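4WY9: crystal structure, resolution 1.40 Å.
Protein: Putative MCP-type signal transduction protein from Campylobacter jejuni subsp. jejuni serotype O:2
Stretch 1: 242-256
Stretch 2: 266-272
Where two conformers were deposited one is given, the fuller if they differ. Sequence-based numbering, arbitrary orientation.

Stretch 1 242-256: ETYKAISEGKNGVFN
Stretch 2 266-272: YAAINSF

Stretch 1 is a helix, a tight turn and the start of a strand that continues past Asn256; stretch 2 is one extended strand, 266-272, that serves both. The helix that begins before Glu242 and runs through Ser248 lies nearly parallel to strand 266-272 (14°, axes 8.6 Å apart at closest), then the chain reverses and the strand from Gly253 returns antiparallel beside it (153°, 4.6 Å).

The helix ends in a Schellman motif at Gly250, and Lys251 and Asn252 complete the reversal. Gly250 has phi/psi 69/33, where positive phi favours glycine; Gly250 N bonds Ile247 O (3.1 Å) and Lys251 N bonds Ala246 O (2.9 Å). Ser271 (m) fits against this bend, its CB 3.3 Å from Gly250 C, and its small hydroxyl works hard: Ser271 OG donates to Lys251 O (2.7 Å) and accepts from a water, 2.8 Å from OG, which also donates to Ile247 O at 2.7 Å. Ser271 OG thus joins the strand to the turn directly and to the helix's last turn through the water.

Asn252 (-107/155, chi1 m, chi2 -20°) extends the pairing with its side chain. Its CB leaves sideways, but the amide curls back so that Asn252 OD1 accepts from Ser271 N at 2.8 Å, while Asn252 ND2 donates to a second water at 3.0 Å.

The register is Gly253 with Ile269, Val254 with Ala268, Phe255 with Ala267, Asn256 with Tyr266. The first and third are hydrogen-bonded pairs: Gly253 N to Ile269 O, 3.2 Å; Ile269 N to Gly253 O, 2.9 Å; Phe255 N to Ala267 O, 2.7 Å; Ala267 N to Phe255 O, 2.8 Å. In the non-hydrogen-bonded pairs the CA atoms come nearer, 4.2 Å for Val254 CA to Ala268 CA and 4.9 Å for Asn256 CA to Tyr266 CA, and CA-H...O contacts reach the neighbouring carbonyls, as from Val254 CA to Ala267 O at 3.2 Å.

Ile269 (m, m) is the main bump, with 115 Å² covered by stretch 1. On its face of the sheet, Ile269 CD1 reaches the helix, 3.7 Å from Ile247 CG1 (m, t) and 3.8 Å from Thr243 CG2 (m). Ile269 CG2 lies 3.5 Å from Lys251 O, and Ile269 CG1 meets the edge of the Phe255 ring, 4.3 Å from CE2. Phe255 (chi1 m, chi2 -80°) swings this ring back over Gly253, whose lack of a side chain makes the hollow: a CB there would sit 2.8 Å from Phe255 CZ. The angles of Gly253, 168/175, independently call for glycine. Ala267, also on this face, stays short beneath the helix, its CB 4.4 Å from Thr243 OG1.

On the other face Val254 (t) packs CG2 against Ala268 CB at 3.9 Å, a branched side chain beside a small one, and Tyr266 (m, chi2 -70°) lies next to Asn256. In all, 635 Å² is buried.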

# COMPACT_ATOMS: atom_id res chain seq x y z
N GLU A 242 19.68 9.84 -13.46
CA GLU A 242 19.93 8.48 -13.91
C GLU A 242 19.16 7.49 -13.03
O GLU A 242 18.60 6.49 -13.52
CB GLU A 242 21.41 8.14 -13.87
CG GLU A 242 21.71 6.81 -14.50
CD GLU A 242 23.20 6.48 -14.53
OE1 GLU A 242 23.98 7.26 -13.91
OE2 GLU A 242 23.55 5.45 -15.13
N THR A 243 19.17 7.74 -11.74
CA THR A 243 18.46 6.88 -10.78
C THR A 243 16.96 6.95 -11.05
O THR A 243 16.27 5.91 -11.01
CB THR A 243 18.80 7.28 -9.34
OG1 THR A 243 20.21 7.11 -9.14
CG2 THR A 243 18.04 6.49 -8.35
N TYR A 244 16.44 8.15 -11.30
CA TYR A 244 15.01 8.30 -11.56
C TYR A 244 14.58 7.55 -12.81
O TYR A 244 13.45 7.04 -12.89
CB TYR A 244 14.62 9.77 -11.69
CG TYR A 244 14.89 10.61 -10.50
CD1 TYR A 244 15.06 10.03 -9.24
CD2 TYR A 244 15.00 11.99 -10.59
CE1 TYR A 244 15.30 10.79 -8.14
CE2 TYR A 244 15.24 12.76 -9.50
CZ TYR A 244 15.41 12.16 -8.27
OH TYR A 244 15.67 12.91 -7.17
N LYS A 245 15.44 7.52 -13.82
CA LYS A 245 15.13 6.79 -15.03
C LYS A 245 14.95 5.29 -14.74
O LYS A 245 14.03 4.66 -15.25
CB LYS A 245 16.21 6.99 -16.11
CG LYS A 245 15.92 8.10 -17.07
CD LYS A 245 16.32 7.74 -18.48
CE LYS A 245 17.82 7.52 -18.60
NZ LYS A 245 18.25 7.47 -20.04
N ALA A 246 15.83 4.74 -13.91
CA ALA A 246 15.72 3.34 -13.53
C ALA A 246 14.42 3.05 -12.81
O ALA A 246 13.75 2.04 -13.06
CB ALA A 246 16.91 2.92 -12.64
N ILE A 247 14.05 3.95 -11.90
CA ILE A 247 12.79 3.81 -11.18
C ILE A 247 11.63 3.85 -12.14
O ILE A 247 10.74 3.01 -12.08
CB ILE A 247 12.64 4.88 -10.08
CG1 ILE A 247 13.68 4.68 -8.99
CG2 ILE A 247 11.25 4.86 -9.50
CD1 ILE A 247 13.87 5.88 -8.06
N SER A 248 11.64 4.84 -13.04
CA SER A 248 10.53 5.04 -13.97
C SER A 248 10.33 3.83 -14.87
O SER A 248 9.20 3.49 -15.26
CB SER A 248 10.77 6.31 -14.81
OG SER A 248 10.86 7.47 -13.98
N GLU A 249 11.43 3.16 -15.18
CA GLU A 249 11.42 2.02 -16.07
C GLU A 249 11.29 0.67 -15.38
O GLU A 249 11.21 -0.37 -16.04
CB GLU A 249 12.68 2.06 -16.92
CG GLU A 249 12.74 3.26 -17.85
CD GLU A 249 14.11 3.47 -18.47
OE1 GLU A 249 15.02 2.69 -18.20
OE2 GLU A 249 14.28 4.46 -19.19
N GLY A 250 11.23 0.69 -14.05
CA GLY A 250 11.07 -0.54 -13.31
C GLY A 250 12.29 -1.44 -13.35
O GLY A 250 12.17 -2.67 -13.34
N LYS A 251 13.48 -0.84 -13.40
CA LYS A 251 14.71 -1.57 -13.49
C LYS A 251 15.47 -1.62 -12.19
O LYS A 251 15.17 -0.89 -11.26
CB LYS A 251 15.55 -1.04 -14.60
CG LYS A 251 14.90 -1.24 -15.97
CD LYS A 251 15.69 -0.54 -17.02
CE LYS A 251 15.28 -0.92 -18.45
NZ LYS A 251 16.45 -0.59 -19.30
N ASN A 252 16.50 -2.48 -12.15
CA ASN A 252 17.41 -2.54 -11.01
C ASN A 252 18.74 -1.95 -11.40
O ASN A 252 19.11 -1.97 -12.57
CB ASN A 252 17.63 -3.98 -10.50
CG ASN A 252 16.34 -4.70 -10.13
OD1 ASN A 252 15.32 -4.09 -9.88
ND2 ASN A 252 16.39 -6.02 -10.09
N GLY A 253 19.50 -1.47 -10.43
CA GLY A 253 20.86 -1.04 -10.72
C GLY A 253 21.45 -0.26 -9.58
O GLY A 253 20.78 0.02 -8.59
N VAL A 254 22.73 0.08 -9.68
CA VAL A 254 23.42 0.91 -8.72
C VAL A 254 24.09 2.07 -9.42
O VAL A 254 24.83 1.88 -10.38
CB VAL A 254 24.47 0.11 -7.89
CG1 VAL A 254 24.90 1.01 -6.69
CG2 VAL A 254 23.89 -1.17 -7.37
N PHE A 255 23.85 3.26 -8.90
CA PHE A 255 24.16 4.49 -9.58
C PHE A 255 24.89 5.48 -8.69
O PHE A 255 24.75 5.46 -7.47
CB PHE A 255 22.84 5.16 -10.07
CG PHE A 255 22.00 4.25 -10.88
CD1 PHE A 255 22.27 4.02 -12.19
CD2 PHE A 255 20.94 3.58 -10.29
CE1 PHE A 255 21.51 3.15 -12.95
CE2 PHE A 255 20.16 2.70 -11.03
CZ PHE A 255 20.44 2.50 -12.36
N ASN A 256 25.64 6.37 -9.31
CA ASN A 256 26.03 7.60 -8.66
C ASN A 256 24.79 8.46 -8.51
O ASN A 256 24.00 8.57 -9.45
CB ASN A 256 27.12 8.32 -9.46
CG ASN A 256 28.51 7.68 -9.31
OD1 ASN A 256 28.66 6.50 -8.97
ND2 ASN A 256 29.50 8.43 -9.62
N TYR A 266 26.40 6.71 -3.46
CA TYR A 266 26.03 5.55 -4.23
C TYR A 266 24.58 5.24 -3.91
O TYR A 266 24.16 5.35 -2.76
CB TYR A 266 26.92 4.35 -3.92
CG TYR A 266 28.38 4.60 -4.23
CD1 TYR A 266 28.81 4.71 -5.53
CD2 TYR A 266 29.32 4.68 -3.21
CE1 TYR A 266 30.15 4.96 -5.83
CE2 TYR A 266 30.64 4.92 -3.49
CZ TYR A 266 31.06 5.04 -4.80
OH TYR A 266 32.39 5.28 -5.07
N ALA A 267 23.80 4.84 -4.91
CA ALA A 267 22.38 4.50 -4.70
C ALA A 267 22.05 3.23 -5.42
O ALA A 267 22.35 3.12 -6.61
CB ALA A 267 21.47 5.61 -5.16
N ALA A 268 21.37 2.31 -4.75
CA ALA A 268 20.85 1.14 -5.40
C ALA A 268 19.34 1.21 -5.51
O ALA A 268 18.66 1.72 -4.59
CB ALA A 268 21.25 -0.12 -4.69
N ILE A 269 18.82 0.68 -6.60
CA ILE A 269 17.39 0.54 -6.84
C ILE A 269 17.07 -0.92 -7.03
O ILE A 269 17.76 -1.60 -7.79
CB ILE A 269 16.91 1.33 -8.10
CG1 ILE A 269 17.19 2.81 -7.93
CG2 ILE A 269 15.46 1.09 -8.44
CD1 ILE A 269 16.45 3.41 -6.87
N ASN A 270 16.02 -1.40 -6.38
CA ASN A 270 15.45 -2.68 -6.72
C ASN A 270 13.96 -2.46 -6.97
O ASN A 270 13.22 -2.03 -6.06
CB ASN A 270 15.68 -3.73 -5.63
CG ASN A 270 15.27 -5.10 -6.06
OD1 ASN A 270 14.08 -5.38 -6.21
ND2 ASN A 270 16.24 -5.96 -6.34
N SER A 271 13.55 -2.67 -8.20
CA SER A 271 12.21 -2.47 -8.66
C SER A 271 11.42 -3.74 -8.66
O SER A 271 11.93 -4.80 -9.04
CB SER A 271 12.21 -1.85 -10.06
OG SER A 271 12.74 -0.55 -10.05
N PHE A 272 10.14 -3.66 -8.28
CA PHE A 272 9.27 -4.81 -8.28
C PHE A 272 7.84 -4.44 -8.65
O PHE A 272 7.42 -3.31 -8.44
CB PHE A 272 9.32 -5.55 -6.94
CG PHE A 272 8.91 -4.70 -5.75
CD1 PHE A 272 9.83 -3.87 -5.10
CD2 PHE A 272 7.64 -4.78 -5.22
CE1 PHE A 272 9.45 -3.12 -4.02
CE2 PHE A 272 7.27 -4.04 -4.11
CZ PHE A 272 8.20 -3.22 -3.49
O HOH W 1 10.52 1.07 -10.28
O HOH W 2 13.76 -6.77 -8.98